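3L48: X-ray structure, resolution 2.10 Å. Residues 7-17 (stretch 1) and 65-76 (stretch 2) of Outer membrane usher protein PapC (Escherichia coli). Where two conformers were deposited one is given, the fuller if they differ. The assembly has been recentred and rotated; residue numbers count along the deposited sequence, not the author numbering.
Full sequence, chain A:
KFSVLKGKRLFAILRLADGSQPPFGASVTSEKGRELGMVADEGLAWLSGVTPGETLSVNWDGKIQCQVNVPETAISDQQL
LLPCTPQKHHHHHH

Stretch 1, residues 7-17: GKRLFAILRLA
Stretch 2 (65-76) QCQVNVPETAIS

Residues 10-16 of stretch 1 form a strand, and residues 65-69 of stretch 2 continue a strand that begins earlier in the chain. The two run in opposite directions. Leu 16 lies nearest Cys 66 (CA to CA 7.7 Å), Leu 14 nearest Val 68 (CA to CA 8.7 Å), and Gly 7 nearest Ile 75 (CA to CA 3.4 Å). At the strands the backbones are too far apart to pair, and no hydrogen bond links the stretches directly. Together they bury 410 Å².

Apolar side chains fill the gap between the strands. Leu 10, Leu 14 and Leu 16 carry these contacts. Phe 11, Ala 12, Ile 13 and Arg 15, which lie between them, make none. The CA-to-CB bonds of the three leucines point sideways, but their ends come nearer to stretch 2. Leu 10 and Leu 14 are m,t (chi1 -59° and -57°, chi2 -171° and 168°); Leu 16 is m,p (-83°, 68°). Cys 66, Val 68 and Val 70 point toward stretch 1, with chi1 at p (40°), m (-56°) and t (180°). Leu 16 CG lies 4.0 Å from Cys 66 SG. Leu 14 CD2 lies 4.2 Å from Val 68 CG1, and Leu 10 CD1 is 3.9 Å from Val 70 CG1. Branched aliphatic chains suit this interior, since they fill space without needing polar partners. Cys 66 is also bonded covalently to a group elsewhere in the structure.

After Val 70 the chain folds through a type I turn from Pro 71 to Ala 74. Glu 72 has phi/psi -65/-20°, and Thr 73 has -95/8°. Ala 74 N donates to Pro 71 O at 3.2 Å. The turn leaves Ala 74 pointing toward stretch 1, its CB 4.0 Å from Leu 10 CD1. Its small methyl group packs here while the backbone runs on past Leu 10. Leu 10 CD2 is 3.2 Å from Ile 75 O.

Close backbone contacts finish the association. Gly 7 CA is 3.1 Å from Ser 76 N and 3.4 Å from Ile 75 CA. A CB on Gly 7 would clash with both atoms, so the absence of a side chain permits this approach. Ile 75 (p,t) points away from stretch 1 and is exposed. Ser 76 CA makes a CA-H...O contact with Arg 9 O at 3.5 Å, with 139° at the hydrogen.

One water bridges the stretches. It lies 2.8 Å from Ser 76 OG and accepts a weak hydrogen bond from Arg 9 N at 3.4 Å. Ser 76, with chi1 at t (-160°), offers a small polar group at this exposed edge.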

# COMPACT_ATOMS: atom_id res chain seq x y z
N GLY A 7 -3.48 14.94 1.84
CA GLY A 7 -2.27 14.44 1.21
C GLY A 7 -2.55 13.22 0.36
O GLY A 7 -3.20 12.28 0.81
N LYS A 8 -2.03 13.21 -0.87
CA LYS A 8 -2.42 12.19 -1.83
C LYS A 8 -1.30 11.31 -2.39
O LYS A 8 -1.52 10.13 -2.63
CB LYS A 8 -3.27 12.79 -2.94
CG LYS A 8 -4.70 13.04 -2.50
CD LYS A 8 -5.35 14.12 -3.34
CE LYS A 8 -6.63 14.60 -2.70
NZ LYS A 8 -7.08 15.91 -3.25
N ARG A 9 -0.10 11.85 -2.62
CA ARG A 9 1.00 10.98 -3.01
C ARG A 9 1.82 10.51 -1.81
O ARG A 9 2.37 11.32 -1.06
CB ARG A 9 1.95 11.59 -4.04
CG ARG A 9 3.16 10.69 -4.27
CD ARG A 9 4.02 11.09 -5.44
NE ARG A 9 4.94 12.17 -5.11
CZ ARG A 9 5.95 12.54 -5.88
NH1 ARG A 9 6.18 11.90 -7.02
NH2 ARG A 9 6.73 13.55 -5.52
N LEU A 10 1.91 9.20 -1.64
CA LEU A 10 2.63 8.62 -0.51
C LEU A 10 3.79 7.75 -0.95
O LEU A 10 3.70 7.02 -1.93
CB LEU A 10 1.68 7.80 0.36
CG LEU A 10 0.48 8.56 0.93
CD1 LEU A 10 -0.26 7.70 1.93
CD2 LEU A 10 0.94 9.87 1.56
N PHE A 11 4.89 7.85 -0.21
CA PHE A 11 6.01 6.93 -0.39
C PHE A 11 5.86 5.84 0.66
O PHE A 11 6.27 6.01 1.81
CB PHE A 11 7.34 7.66 -0.21
CG PHE A 11 7.49 8.89 -1.07
CD1 PHE A 11 7.35 8.80 -2.45
CD2 PHE A 11 7.77 10.12 -0.51
CE1 PHE A 11 7.49 9.93 -3.25
CE2 PHE A 11 7.91 11.25 -1.31
CZ PHE A 11 7.77 11.16 -2.68
N ALA A 12 5.27 4.72 0.26
CA ALA A 12 4.89 3.68 1.22
C ALA A 12 5.95 2.59 1.37
O ALA A 12 6.38 1.99 0.39
CB ALA A 12 3.55 3.07 0.84
N ILE A 13 6.36 2.36 2.61
CA ILE A 13 7.23 1.24 2.92
C ILE A 13 6.34 0.10 3.42
O ILE A 13 5.83 0.14 4.54
CB ILE A 13 8.27 1.60 3.99
CG1 ILE A 13 9.03 2.88 3.60
CG2 ILE A 13 9.25 0.45 4.21
CD1 ILE A 13 9.72 2.79 2.25
N LEU A 14 6.14 -0.89 2.57
CA LEU A 14 5.22 -1.99 2.87
C LEU A 14 5.92 -3.19 3.48
O LEU A 14 6.91 -3.70 2.95
CB LEU A 14 4.50 -2.43 1.60
CG LEU A 14 3.69 -1.39 0.81
CD1 LEU A 14 3.30 -1.96 -0.54
CD2 LEU A 14 2.46 -0.99 1.59
N ARG A 15 5.40 -3.66 4.62
CA ARG A 15 5.86 -4.91 5.21
C ARG A 15 4.68 -5.65 5.83
O ARG A 15 3.81 -5.04 6.44
CB ARG A 15 6.95 -4.66 6.27
CG ARG A 15 8.19 -3.95 5.75
CD ARG A 15 9.42 -4.29 6.58
NE ARG A 15 9.92 -5.62 6.29
CZ ARG A 15 11.14 -5.88 5.82
NH1 ARG A 15 11.99 -4.90 5.59
NH2 ARG A 15 11.50 -7.13 5.58
N LEU A 16 4.66 -6.97 5.65
CA LEU A 16 3.60 -7.79 6.22
C LEU A 16 3.81 -7.91 7.73
O LEU A 16 4.88 -7.60 8.25
CB LEU A 16 3.55 -9.17 5.57
CG LEU A 16 2.78 -9.27 4.25
CD1 LEU A 16 3.51 -8.52 3.14
CD2 LEU A 16 2.58 -10.73 3.86
N ALA A 17 2.77 -8.36 8.42
CA ALA A 17 2.83 -8.56 9.87
C ALA A 17 3.97 -9.50 10.25
O ALA A 17 4.55 -9.38 11.33
CB ALA A 17 1.49 -9.08 10.40
N GLN A 65 -3.81 -10.16 -1.14
CA GLN A 65 -2.95 -10.86 -0.20
C GLN A 65 -3.02 -10.26 1.20
O GLN A 65 -3.03 -10.98 2.20
CB GLN A 65 -1.51 -10.87 -0.71
CG GLN A 65 -1.35 -11.54 -2.06
CD GLN A 65 -1.25 -13.05 -1.97
OE1 GLN A 65 -1.25 -13.75 -2.98
NE2 GLN A 65 -1.15 -13.57 -0.75
N CYS A 66 -3.07 -8.93 1.27
CA CYS A 66 -3.15 -8.23 2.55
C CYS A 66 -3.67 -6.82 2.37
O CYS A 66 -3.75 -6.31 1.25
CB CYS A 66 -1.78 -8.22 3.25
SG CYS A 66 -0.38 -7.96 2.14
N GLN A 67 -4.04 -6.19 3.48
CA GLN A 67 -4.58 -4.84 3.45
C GLN A 67 -3.86 -3.92 4.42
O GLN A 67 -3.33 -4.37 5.44
CB GLN A 67 -6.08 -4.85 3.73
CG GLN A 67 -6.89 -5.51 2.63
CD GLN A 67 -8.38 -5.42 2.85
OE1 GLN A 67 -9.15 -5.28 1.89
NE2 GLN A 67 -8.81 -5.50 4.10
N VAL A 68 -3.83 -2.63 4.09
CA VAL A 68 -3.21 -1.62 4.93
C VAL A 68 -4.21 -0.52 5.24
O VAL A 68 -5.11 -0.25 4.45
CB VAL A 68 -1.97 -0.99 4.25
CG1 VAL A 68 -0.97 -2.07 3.85
CG2 VAL A 68 -2.40 -0.19 3.04
N ASN A 69 -4.05 0.10 6.40
CA ASN A 69 -4.87 1.25 6.77
C ASN A 69 -4.06 2.53 6.67
O ASN A 69 -3.13 2.75 7.46
CB ASN A 69 -5.43 1.08 8.18
CG ASN A 69 -6.25 -0.18 8.34
OD1 ASN A 69 -6.05 -0.96 9.28
ND2 ASN A 69 -7.18 -0.40 7.42
N VAL A 70 -4.38 3.36 5.69
CA VAL A 70 -3.68 4.63 5.53
C VAL A 70 -4.06 5.56 6.67
O VAL A 70 -5.23 5.89 6.85
CB VAL A 70 -4.03 5.30 4.20
CG1 VAL A 70 -3.29 6.62 4.06
CG2 VAL A 70 -3.70 4.37 3.03
N PRO A 71 -3.06 5.98 7.46
CA PRO A 71 -3.32 6.88 8.59
C PRO A 71 -4.12 8.11 8.17
O PRO A 71 -3.95 8.61 7.05
CB PRO A 71 -1.91 7.29 9.04
CG PRO A 71 -1.05 6.14 8.63
CD PRO A 71 -1.63 5.65 7.33
N GLU A 72 -4.99 8.59 9.05
CA GLU A 72 -5.81 9.75 8.77
C GLU A 72 -4.93 10.99 8.62
O GLU A 72 -5.33 11.99 8.03
CB GLU A 72 -6.81 9.97 9.91
CG GLU A 72 -8.16 10.51 9.47
CD GLU A 72 -9.05 9.42 8.90
OE1 GLU A 72 -9.36 9.48 7.69
OE2 GLU A 72 -9.44 8.51 9.66
N THR A 73 -3.71 10.90 9.15
CA THR A 73 -2.79 12.03 9.16
C THR A 73 -1.82 12.02 7.99
O THR A 73 -0.89 12.83 7.94
CB THR A 73 -1.99 12.09 10.47
OG1 THR A 73 -1.39 10.81 10.71
CG2 THR A 73 -2.91 12.43 11.63
N ALA A 74 -2.03 11.12 7.04
CA ALA A 74 -1.17 11.03 5.87
C ALA A 74 -1.28 12.30 5.02
O ALA A 74 -2.38 12.77 4.71
CB ALA A 74 -1.51 9.80 5.05
N ILE A 75 -0.13 12.87 4.65
CA ILE A 75 -0.10 14.02 3.76
C ILE A 75 0.85 13.76 2.59
O ILE A 75 1.62 12.80 2.61
CB ILE A 75 0.29 15.32 4.49
CG1 ILE A 75 1.68 15.19 5.12
CG2 ILE A 75 -0.76 15.67 5.53
CD1 ILE A 75 2.13 16.45 5.85
N SER A 76 0.81 14.64 1.60
CA SER A 76 1.52 14.42 0.34
C SER A 76 3.04 14.42 0.51
O SER A 76 3.59 15.19 1.30
CB SER A 76 1.09 15.44 -0.71
OG SER A 76 1.42 14.98 -2.01
O HOH W 1 0.20 14.66 -4.48